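Local coordinates for dextranase (Pseudarthrobacter oxydans, PDB 6NZS), which hydrolyses internal alpha-1,6-glucosidic linkages in dextran as a member of glycoside hydrolase family 49, at residues A[23-28]-A[62-67]; A[104-109]-A[151-156]; A[404-409]-A[433-438]; A[417-422]-A[454-459]. All coordinates share one frame; numbering follows the deposited sequence.

Contact 1 (A[23-28]-A[62-67]); sequences TGPTGN and SGKDKI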
# COMPACT_ATOMS: atom_id res chain seq x y z
N THR A 23 1.57 -9.35 21.90
CA THR A 23 1.65 -10.80 21.87
C THR A 23 0.45 -11.51 21.29
O THR A 23 0.59 -12.68 20.90
CB THR A 23 1.90 -11.37 23.28
OG1 THR A 23 0.76 -11.11 24.11
CG2 THR A 23 3.14 -10.75 23.92
N GLY A 24 -0.72 -10.88 21.23
CA GLY A 24 -1.90 -11.60 20.82
C GLY A 24 -3.02 -10.67 20.39
O GLY A 24 -2.88 -9.45 20.38
N PRO A 25 -4.15 -11.25 20.01
CA PRO A 25 -5.28 -10.44 19.54
C PRO A 25 -5.85 -9.61 20.67
O PRO A 25 -5.91 -10.05 21.82
CB PRO A 25 -6.29 -11.48 19.05
CG PRO A 25 -5.94 -12.72 19.82
CD PRO A 25 -4.45 -12.69 19.95
N THR A 26 -6.26 -8.39 20.35
CA THR A 26 -6.92 -7.59 21.36
C THR A 26 -8.38 -8.02 21.48
O THR A 26 -8.95 -8.66 20.59
CB THR A 26 -6.82 -6.10 21.03
OG1 THR A 26 -7.37 -5.87 19.73
CG2 THR A 26 -5.36 -5.67 21.03
N GLY A 27 -8.99 -7.65 22.61
CA GLY A 27 -10.40 -7.93 22.79
C GLY A 27 -11.27 -7.17 21.80
O GLY A 27 -10.85 -6.19 21.19
N ASN A 28 -12.51 -7.65 21.65
CA ASN A 28 -13.42 -7.02 20.70
C ASN A 28 -13.63 -5.54 21.00
O ASN A 28 -13.81 -4.74 20.08
CB ASN A 28 -14.76 -7.75 20.71
CG ASN A 28 -14.70 -9.09 20.01
OD1 ASN A 28 -13.64 -9.50 19.55
ND2 ASN A 28 -15.84 -9.77 19.94
N SER A 62 -2.10 -10.23 14.04
CA SER A 62 -2.60 -9.78 15.34
C SER A 62 -2.07 -10.63 16.48
O SER A 62 -2.68 -10.67 17.55
CB SER A 62 -4.13 -9.67 15.41
OG SER A 62 -4.58 -8.35 15.11
N GLY A 63 -0.94 -11.32 16.28
CA GLY A 63 -0.38 -12.17 17.31
C GLY A 63 -1.05 -13.51 17.45
O GLY A 63 -0.70 -14.28 18.36
N LYS A 64 -2.01 -13.82 16.58
CA LYS A 64 -2.70 -15.09 16.63
C LYS A 64 -1.84 -16.20 16.06
O LYS A 64 -0.98 -15.97 15.20
CB LYS A 64 -4.01 -15.01 15.84
CG LYS A 64 -5.03 -14.08 16.47
CD LYS A 64 -6.30 -14.05 15.64
CE LYS A 64 -6.18 -13.06 14.50
NZ LYS A 64 -7.41 -13.03 13.65
N ASP A 65 -2.06 -17.41 16.55
CA ASP A 65 -1.55 -18.58 15.86
C ASP A 65 -2.35 -18.79 14.57
O ASP A 65 -3.44 -18.24 14.39
CB ASP A 65 -1.71 -19.83 16.73
CG ASP A 65 -0.81 -19.82 17.94
OD1 ASP A 65 0.28 -19.20 17.89
OD2 ASP A 65 -1.18 -20.45 18.95
N LYS A 66 -1.78 -19.58 13.67
CA LYS A 66 -2.51 -20.01 12.48
C LYS A 66 -3.63 -20.94 12.91
O LYS A 66 -3.39 -21.99 13.52
CB LYS A 66 -1.56 -20.74 11.54
CG LYS A 66 -0.40 -19.88 11.04
CD LYS A 66 0.54 -20.70 10.19
CE LYS A 66 1.63 -19.85 9.58
NZ LYS A 66 2.57 -20.62 8.73
N ILE A 67 -4.87 -20.56 12.61
CA ILE A 67 -6.04 -21.34 12.98
C ILE A 67 -6.59 -21.99 11.72
O ILE A 67 -7.04 -21.30 10.80
CB ILE A 67 -7.11 -20.50 13.69
CG1 ILE A 67 -6.59 -20.02 15.05
CG2 ILE A 67 -8.40 -21.29 13.85
CD1 ILE A 67 -5.98 -21.10 15.90
O HOH W 1 -6.53 -7.96 17.37

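Contact 2 (A[104-109]-A[151-156]); sequences TGQTIT and EPQLYT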
# COMPACT_ATOMS: atom_id res chain seq x y z
N THR A 104 10.98 3.00 24.44
CA THR A 104 11.66 1.74 24.76
C THR A 104 12.74 1.88 25.82
O THR A 104 13.23 0.86 26.31
CB THR A 104 12.34 1.22 23.50
OG1 THR A 104 13.24 2.23 23.04
CG2 THR A 104 11.31 0.92 22.41
N GLY A 105 13.14 3.10 26.17
CA GLY A 105 14.33 3.31 26.97
C GLY A 105 15.59 3.53 26.16
O GLY A 105 16.62 3.92 26.74
N GLN A 106 15.54 3.30 24.86
CA GLN A 106 16.67 3.63 24.00
C GLN A 106 16.77 5.15 23.85
O GLN A 106 15.78 5.88 23.97
CB GLN A 106 16.48 3.01 22.63
CG GLN A 106 16.47 1.49 22.64
CD GLN A 106 15.90 0.91 21.36
OE1 GLN A 106 14.78 1.24 20.98
NE2 GLN A 106 16.67 0.07 20.69
N THR A 107 17.98 5.62 23.59
CA THR A 107 18.22 7.05 23.47
C THR A 107 18.88 7.36 22.14
O THR A 107 19.42 6.49 21.45
CB THR A 107 19.06 7.58 24.62
OG1 THR A 107 20.28 6.84 24.69
CG2 THR A 107 18.29 7.46 25.94
N ILE A 108 18.83 8.64 21.78
CA ILE A 108 19.46 9.15 20.57
C ILE A 108 20.33 10.34 20.96
O ILE A 108 20.10 11.00 21.98
CB ILE A 108 18.45 9.56 19.48
CG1 ILE A 108 17.38 10.50 20.05
CG2 ILE A 108 17.81 8.33 18.86
CD1 ILE A 108 16.43 11.05 19.00
N THR A 109 21.34 10.60 20.14
CA THR A 109 22.28 11.67 20.43
C THR A 109 22.00 12.96 19.66
O THR A 109 22.51 14.02 20.03
CB THR A 109 23.73 11.20 20.20
OG1 THR A 109 23.85 10.62 18.90
CG2 THR A 109 24.10 10.14 21.24
N GLU A 151 17.19 5.78 14.82
CA GLU A 151 18.33 4.91 14.56
C GLU A 151 18.40 3.66 15.44
O GLU A 151 18.66 2.57 14.89
CB GLU A 151 19.64 5.72 14.58
CG GLU A 151 20.80 5.01 13.92
CD GLU A 151 22.05 5.85 13.92
OE1 GLU A 151 22.01 6.98 13.38
OE2 GLU A 151 23.08 5.40 14.46
N PRO A 152 18.19 3.72 16.76
CA PRO A 152 18.27 2.48 17.57
C PRO A 152 17.21 1.45 17.23
O PRO A 152 17.35 0.29 17.65
CB PRO A 152 18.10 2.98 19.01
CG PRO A 152 18.36 4.44 18.96
CD PRO A 152 17.99 4.91 17.60
N GLN A 153 16.15 1.81 16.50
CA GLN A 153 15.12 0.86 16.08
C GLN A 153 15.45 0.15 14.77
O GLN A 153 14.77 -0.82 14.42
CB GLN A 153 13.77 1.58 15.99
CG GLN A 153 13.11 1.74 17.35
CD GLN A 153 12.65 0.40 17.89
OE1 GLN A 153 11.98 -0.35 17.19
NE2 GLN A 153 13.04 0.09 19.11
N LEU A 154 16.48 0.59 14.05
CA LEU A 154 16.80 -0.02 12.77
C LEU A 154 17.31 -1.44 12.95
O LEU A 154 18.07 -1.73 13.88
CB LEU A 154 17.86 0.80 12.04
CG LEU A 154 17.47 2.23 11.66
CD1 LEU A 154 18.61 2.93 10.93
CD2 LEU A 154 16.20 2.21 10.81
N TYR A 155 16.92 -2.30 12.02
CA TYR A 155 17.51 -3.63 11.88
C TYR A 155 17.69 -3.88 10.39
O TYR A 155 17.10 -3.20 9.54
CB TYR A 155 16.62 -4.72 12.51
CG TYR A 155 15.54 -5.14 11.54
CD1 TYR A 155 14.45 -4.31 11.30
CD2 TYR A 155 15.65 -6.31 10.79
CE1 TYR A 155 13.50 -4.63 10.37
CE2 TYR A 155 14.71 -6.64 9.85
CZ TYR A 155 13.62 -5.80 9.64
OH TYR A 155 12.68 -6.12 8.70
N THR A 156 18.49 -4.88 10.05
CA THR A 156 18.68 -5.28 8.67
C THR A 156 18.10 -6.67 8.46
O THR A 156 18.39 -7.60 9.23
CB THR A 156 20.17 -5.25 8.28
OG1 THR A 156 20.66 -3.91 8.42
CG2 THR A 156 20.38 -5.74 6.84

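Contact 3 (A[404-409]-A[433-438]); sequences VIWKNE and VIHNRM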
# COMPACT_ATOMS: atom_id res chain seq x y z
N VAL A 404 3.06 7.05 -1.33
CA VAL A 404 4.15 6.58 -0.48
C VAL A 404 3.91 5.10 -0.23
O VAL A 404 2.79 4.71 0.14
CB VAL A 404 4.18 7.37 0.84
CG1 VAL A 404 5.22 6.78 1.79
CG2 VAL A 404 4.47 8.85 0.58
N ILE A 405 4.94 4.27 -0.44
CA ILE A 405 4.77 2.82 -0.40
C ILE A 405 5.81 2.21 0.53
O ILE A 405 7.01 2.48 0.39
CB ILE A 405 4.87 2.19 -1.80
CG1 ILE A 405 3.75 2.75 -2.71
CG2 ILE A 405 4.82 0.66 -1.70
CD1 ILE A 405 3.87 2.31 -4.17
N TRP A 406 5.35 1.37 1.47
CA TRP A 406 6.21 0.52 2.28
C TRP A 406 5.94 -0.90 1.78
O TRP A 406 4.94 -1.52 2.14
CB TRP A 406 5.87 0.65 3.77
CG TRP A 406 6.94 0.08 4.68
CD1 TRP A 406 7.56 -1.14 4.60
CD2 TRP A 406 7.52 0.74 5.81
NE1 TRP A 406 8.48 -1.27 5.61
CE2 TRP A 406 8.47 -0.13 6.37
CE3 TRP A 406 7.31 2.00 6.41
CZ2 TRP A 406 9.24 0.22 7.49
CZ3 TRP A 406 8.06 2.34 7.51
CH2 TRP A 406 9.02 1.46 8.03
N LYS A 407 6.82 -1.40 0.94
CA LYS A 407 6.63 -2.70 0.34
C LYS A 407 7.18 -3.77 1.28
O LYS A 407 8.21 -3.55 1.93
CB LYS A 407 7.36 -2.72 -1.01
CG LYS A 407 7.44 -4.06 -1.72
CD LYS A 407 6.09 -4.47 -2.25
CE LYS A 407 6.07 -5.94 -2.58
NZ LYS A 407 4.79 -6.31 -3.27
N ASN A 408 6.49 -4.91 1.38
CA ASN A 408 7.01 -6.02 2.16
C ASN A 408 7.80 -6.96 1.26
O ASN A 408 8.68 -6.49 0.52
CB ASN A 408 5.90 -6.70 2.98
CG ASN A 408 5.45 -5.85 4.17
OD1 ASN A 408 5.86 -4.70 4.33
ND2 ASN A 408 4.63 -6.44 5.04
N GLU A 409 7.50 -8.26 1.26
CA GLU A 409 8.38 -9.24 0.63
C GLU A 409 7.92 -9.69 -0.75
O GLU A 409 8.75 -9.90 -1.65
CB GLU A 409 8.46 -10.50 1.50
CG GLU A 409 9.14 -10.28 2.83
CD GLU A 409 8.16 -10.15 3.98
OE1 GLU A 409 6.94 -10.14 3.73
OE2 GLU A 409 8.62 -10.06 5.14
N VAL A 433 8.91 4.62 -2.90
CA VAL A 433 8.96 3.32 -2.23
C VAL A 433 9.99 3.48 -1.12
O VAL A 433 11.20 3.38 -1.36
CB VAL A 433 9.33 2.21 -3.21
CG1 VAL A 433 9.22 0.83 -2.55
CG2 VAL A 433 8.42 2.28 -4.47
N ILE A 434 9.51 3.78 0.09
CA ILE A 434 10.42 4.15 1.17
C ILE A 434 11.15 2.94 1.72
O ILE A 434 12.26 3.08 2.26
CB ILE A 434 9.71 4.96 2.28
CG1 ILE A 434 8.50 4.23 2.85
CG2 ILE A 434 9.34 6.37 1.78
CD1 ILE A 434 8.01 4.85 4.18
N HIS A 435 10.55 1.75 1.64
CA HIS A 435 11.18 0.52 2.07
C HIS A 435 10.65 -0.61 1.21
O HIS A 435 9.57 -0.51 0.62
CB HIS A 435 10.84 0.21 3.54
CG HIS A 435 11.45 1.18 4.49
ND1 HIS A 435 12.82 1.29 4.65
CD2 HIS A 435 10.90 2.12 5.31
CE1 HIS A 435 13.08 2.24 5.53
NE2 HIS A 435 11.94 2.75 5.95
N ASN A 436 11.41 -1.69 1.17
CA ASN A 436 10.95 -2.91 0.52
C ASN A 436 11.79 -4.06 1.04
O ASN A 436 12.95 -3.88 1.40
CB ASN A 436 11.06 -2.82 -1.01
CG ASN A 436 12.49 -3.00 -1.49
OD1 ASN A 436 12.89 -4.10 -1.90
ND2 ASN A 436 13.27 -1.93 -1.44
N ARG A 437 11.20 -5.26 1.04
CA ARG A 437 11.91 -6.47 1.44
C ARG A 437 11.88 -7.51 0.33
O ARG A 437 11.78 -8.71 0.59
CB ARG A 437 11.37 -7.03 2.76
CG ARG A 437 11.74 -6.20 4.00
CD ARG A 437 11.53 -6.98 5.30
NE ARG A 437 10.15 -7.44 5.45
CZ ARG A 437 9.15 -6.72 5.92
NH1 ARG A 437 9.34 -5.46 6.31
NH2 ARG A 437 7.93 -7.25 6.00
N MET A 438 11.95 -7.06 -0.92
CA MET A 438 11.94 -7.98 -2.05
C MET A 438 13.29 -8.69 -2.12
O MET A 438 14.33 -8.04 -2.29
CB MET A 438 11.61 -7.23 -3.34
CG MET A 438 10.20 -6.62 -3.31
SD MET A 438 9.64 -5.90 -4.88
CE MET A 438 10.81 -4.57 -5.07
O HOH W 2 6.88 -4.21 7.19

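Contact 4 (A[417-422]-A[454-459]); sequences GWTPRN and SHWEDM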
# COMPACT_ATOMS: atom_id res chain seq x y z
N GLY A 417 0.74 -7.25 -15.45
CA GLY A 417 0.69 -8.56 -16.09
C GLY A 417 -0.38 -9.49 -15.54
O GLY A 417 -1.49 -9.05 -15.23
N TRP A 418 -0.02 -10.77 -15.42
CA TRP A 418 -0.87 -11.89 -14.98
C TRP A 418 -1.82 -12.42 -16.06
O TRP A 418 -2.12 -13.61 -16.07
CB TRP A 418 -1.66 -11.59 -13.70
CG TRP A 418 -0.85 -11.43 -12.43
CD1 TRP A 418 -0.81 -10.32 -11.62
CD2 TRP A 418 -0.02 -12.42 -11.78
NE1 TRP A 418 0.01 -10.55 -10.54
CE2 TRP A 418 0.50 -11.83 -10.62
CE3 TRP A 418 0.34 -13.74 -12.10
CZ2 TRP A 418 1.36 -12.51 -9.75
CZ3 TRP A 418 1.19 -14.42 -11.23
CH2 TRP A 418 1.70 -13.80 -10.07
N THR A 419 -2.35 -11.54 -16.91
CA THR A 419 -3.18 -11.95 -18.04
C THR A 419 -2.92 -10.97 -19.17
O THR A 419 -2.43 -9.86 -18.93
CB THR A 419 -4.69 -11.91 -17.71
OG1 THR A 419 -5.14 -10.55 -17.58
CG2 THR A 419 -5.04 -12.67 -16.44
N PRO A 420 -3.24 -11.33 -20.41
CA PRO A 420 -3.28 -10.32 -21.47
C PRO A 420 -4.32 -9.26 -21.11
O PRO A 420 -5.35 -9.55 -20.51
CB PRO A 420 -3.71 -11.11 -22.71
CG PRO A 420 -3.33 -12.52 -22.41
CD PRO A 420 -3.52 -12.68 -20.93
N ARG A 421 -4.02 -8.00 -21.46
CA ARG A 421 -4.89 -6.88 -21.12
C ARG A 421 -4.92 -5.88 -22.26
O ARG A 421 -4.00 -5.80 -23.07
CB ARG A 421 -4.43 -6.18 -19.83
CG ARG A 421 -4.45 -7.08 -18.61
CD ARG A 421 -3.96 -6.35 -17.35
NE ARG A 421 -3.69 -7.30 -16.26
CZ ARG A 421 -4.63 -7.83 -15.48
NH1 ARG A 421 -5.91 -7.53 -15.66
NH2 ARG A 421 -4.28 -8.69 -14.53
N ASN A 422 -6.01 -5.10 -22.30
CA ASN A 422 -6.15 -3.95 -23.18
C ASN A 422 -6.14 -2.70 -22.30
O ASN A 422 -7.09 -2.46 -21.55
CB ASN A 422 -7.45 -4.03 -23.98
CG ASN A 422 -7.36 -5.03 -25.12
OD1 ASN A 422 -6.38 -5.06 -25.85
ND2 ASN A 422 -8.40 -5.85 -25.26
N SER A 454 4.21 -13.10 -15.62
CA SER A 454 3.69 -14.14 -16.50
C SER A 454 2.30 -14.57 -16.04
O SER A 454 1.78 -14.11 -15.02
CB SER A 454 4.68 -15.30 -16.53
OG SER A 454 4.92 -15.77 -15.22
N HIS A 455 1.68 -15.49 -16.79
CA HIS A 455 0.26 -15.78 -16.61
C HIS A 455 -0.01 -16.53 -15.31
O HIS A 455 0.66 -17.51 -14.99
CB HIS A 455 -0.26 -16.60 -17.79
CG HIS A 455 -1.73 -16.45 -18.02
ND1 HIS A 455 -2.68 -16.99 -17.18
CD2 HIS A 455 -2.41 -15.79 -18.99
CE1 HIS A 455 -3.88 -16.68 -17.63
NE2 HIS A 455 -3.75 -15.96 -18.72
N TRP A 456 -1.04 -16.09 -14.59
CA TRP A 456 -1.41 -16.74 -13.32
C TRP A 456 -1.77 -18.21 -13.50
O TRP A 456 -1.60 -19.00 -12.57
CB TRP A 456 -2.55 -15.98 -12.64
CG TRP A 456 -3.88 -16.10 -13.35
CD1 TRP A 456 -4.38 -15.25 -14.29
CD2 TRP A 456 -4.88 -17.11 -13.16
NE1 TRP A 456 -5.62 -15.68 -14.71
CE2 TRP A 456 -5.95 -16.82 -14.02
CE3 TRP A 456 -4.96 -18.24 -12.34
CZ2 TRP A 456 -7.09 -17.61 -14.10
CZ3 TRP A 456 -6.10 -19.03 -12.41
CH2 TRP A 456 -7.15 -18.71 -13.28
N GLU A 457 -2.28 -18.59 -14.67
CA GLU A 457 -2.67 -19.98 -14.88
C GLU A 457 -1.45 -20.90 -14.95
O GLU A 457 -1.56 -22.10 -14.63
CB GLU A 457 -3.50 -20.12 -16.15
CG GLU A 457 -4.92 -19.59 -16.03
CD GLU A 457 -5.63 -19.50 -17.37
OE1 GLU A 457 -5.00 -19.82 -18.40
OE2 GLU A 457 -6.81 -19.09 -17.40
N ASP A 458 -0.30 -20.37 -15.37
CA ASP A 458 0.92 -21.17 -15.49
C ASP A 458 2.06 -20.17 -15.67
O ASP A 458 2.36 -19.75 -16.79
CB ASP A 458 0.86 -22.15 -16.65
CG ASP A 458 2.08 -23.06 -16.73
OD1 ASP A 458 3.06 -22.83 -15.98
OD2 ASP A 458 2.06 -24.01 -17.54
N MET A 459 2.69 -19.81 -14.56
CA MET A 459 3.73 -18.78 -14.61
C MET A 459 4.95 -19.21 -15.40
O MET A 459 5.72 -18.35 -15.84
CB MET A 459 4.12 -18.38 -13.19
CG MET A 459 2.99 -17.72 -12.41
SD MET A 459 3.43 -17.29 -10.72
CE MET A 459 4.54 -15.91 -10.99

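Contact 1 (A[23-28]-A[62-67])
Gly24 and Pro25 lie against Ser62, Gly63 and Lys64 where two surface loops of the Ig-like N-terminal domain of family 49 enzymes meet. Direct hydrogen bonds between the loops are absent, and backbone fit does much of the work. The CA atoms of Gly24 and Gly63 come within 3.9 Å, an approach that suits two residues without side chains. Gly63 has a positive phi of 79°, readily adopted by glycine, and a CB there would run into Gly24 CA and Thr23 O. Carbonyls also crowd together: Gly24 O stands 3.1 Å from Ser62 O, two acceptors with no proton to share. Arg32 would probably ease this repulsion, as it donates a hydrogen bond to Gly24 O and a weak one to Ser62 O.

Apolar contact is limited to a proline ring and the aliphatic part of a lysine. Pro25 CG touches Lys64 CG at 3.7 Å, with Pro25 CD at 3.8 Å from the same Lys64 CG. Chi1 of Lys64 (-67°) sets this CG anti to the carbonyl carbon, where it meets the proline; NZ bonds to the carbonyl of Glu287.

Polar links complete the contact through other partners. Ser62 OG is hydrogen-bonded to Glu336, and Lys263 donates to Gly27 O, tying both loops to the beta-helix. A water bridges the gap, accepting from Thr26 N at 3.0 Å and donating to Ser62 OG at 3.0 Å.

Contact 2 (A[104-109]-A[151-156])
Gln106 and Gln153 cross at about a right angle, their amide planes turned 79° apart. Gln153 NE2 donates to Gln106 OE1 at 2.8 Å, with an N-H...O angle of 155°; OE1 lies in the plane of the Gln153 amide, and NE2 meets a lone pair of that oxygen. Gln153 reaches it by a bend at chi2 (-69°), which turns CD out of the line of the chain. The same Gln106 OE1 accepts from Thr104 OG1 at 2.8 Å, so two donors grip it. Thr104 OG1 in turn accepts from Gln106 N at 3.1 Å, forming an ST turn that fixes the base of the glutamine. An alanine in place of Gln106 would probably leave Gln153 NE2 and the Thr104 hydroxyl without this shared acceptor and open a gap beside Pro152.

Gln106 slides past Pro152 in the opposite direction, and its NE2 makes a weak bond to Pro152 O at 3.1 Å. Proline suits the first turn of the 3-10 segment because its fixed phi fits and its nitrogen has no hydrogen that would need an acceptor. Its ring also offers apolar surface to Ile108, which crosses it at about a right angle, CG2 against Pro152 CD at 3.6 Å.

Gln153 OE1 bonds to Asn184 on strand 176-192. The contact thus joins the loop between strands 96-102 and 114-117 to the 3-10 turn that leads into strand 154-159, itself paired antiparallel with strand 176-192.

Contact 3 (A[404-409]-A[433-438])
Strands 398-407 and 423-435 pair in parallel on successive coils of the right-handed beta-helix characteristic of family 49. Ile405 faces Val433 across the ladder, and Ile405 O accepts from Ile434 N at 2.8 Å. Lys407 N donates to His435 O at 2.9 Å, and Arg437 N reaches Asn408 O.

Trp406 and His435 point the same way: chi1 of Trp406 (-165°) sets CG anti to the backbone N, and the ring beyond it lies alongside the histidine. His435 CB stands over the five-membered ring, 3.6 Å from its centroid, a CH-pi contact. The imidazole meets the six-membered ring obliquely, the planes 43° apart, with His435 CD2 only 3.3 Å from Trp406 CZ2. Ile434 CD1 packs on Trp406 CE3 at 3.7 Å. Both imidazole nitrogens are bonded, ND1 to His179 and NE2 to Glu149, so histidine suits this place, joining the beta-helix to strands of the N-terminal domain.

Arg437 and Glu409 form a buried salt bridge, and NH1 of the guanidinium also pairs with Glu181. Two carboxylates beside one guanidinium would be expected to favour its charged form. Arg437 NE donates to Glu409 OE2 at 3.0 Å, from well above the carboxylate plane, and NH2 adds a weaker bond to the same oxygen. Asn408 OD1 accepts from Asn385 ND2 and from a water, which accepts in turn from Arg437 NH1 at 2.9 Å.

Contact 4 (A[417-422]-A[454-459])
Trp418 and His455 form the close part of this contact, their CA atoms 4.4 Å apart. His455 CG is anti to the backbone N (chi1 -155°), and the ring beyond it lies under Trp418 O, which sits over its centre, 3.4 Å above the plane. The same oxygen accepts from Trp456 N at 3.1 Å in its carbonyl plane, on a lone pair. On its rim the imidazole accepts from Glu457 N through ND1, at 3.0 Å and in the ring plane, which steadies its rotation inside the type I turn from His455 to Asp458. Pro420 CD leans on the ring at His455 CD2, 3.8 Å away. An alanine in place of His455 would probably leave Glu457 N without this acceptor and open a gap under Trp418 O and beside Pro420.

The indole of Trp418 extends the packing. Its CH2 touches Met459 CE at 3.7 Å, and the sulfur lies at the ring edge, a Met-aromatic contact; flexible methionine suits the rim of a flat ring. Trp418 NE1 is held by Asp389 on another loop.

Toward solvent the contact is narrower, resting on one edge of the exposed Trp456 ring: Thr419 CG2 lies in the ring plane, 3.4 Å from Trp456 CD1.

The two loops follow strands 414-415 and 450-452, neighbours in one parallel sheet. Their stacking is thus typical of a parallel beta-helix, whose successive loops lie one upon another.

Overall arrangement
Contact 3 is the core of the set, with every touching residue buried, whereas contact 1 is a surface contact and contacts 2 and 4 are partly buried. Contacts 1 and 2 join loops and turns within the N-terminal domain. Contacts 3 and 4 belong to the beta-helix, and their segments alternate along the chain: strand 423-435 follows the first loop of contact 4 and supplies the second strand of contact 3. Chemistry follows place: glycine fit and water outside, amide bonds in contact 2, aromatic, proline and methionine packing round one backbone carbonyl in contact 4, strand pairing and buried charge inside. Contacts 2 and 3 touch where Tyr155 OH packs 3.7 Å from Arg437 CD; Glu181 bonds to both residues.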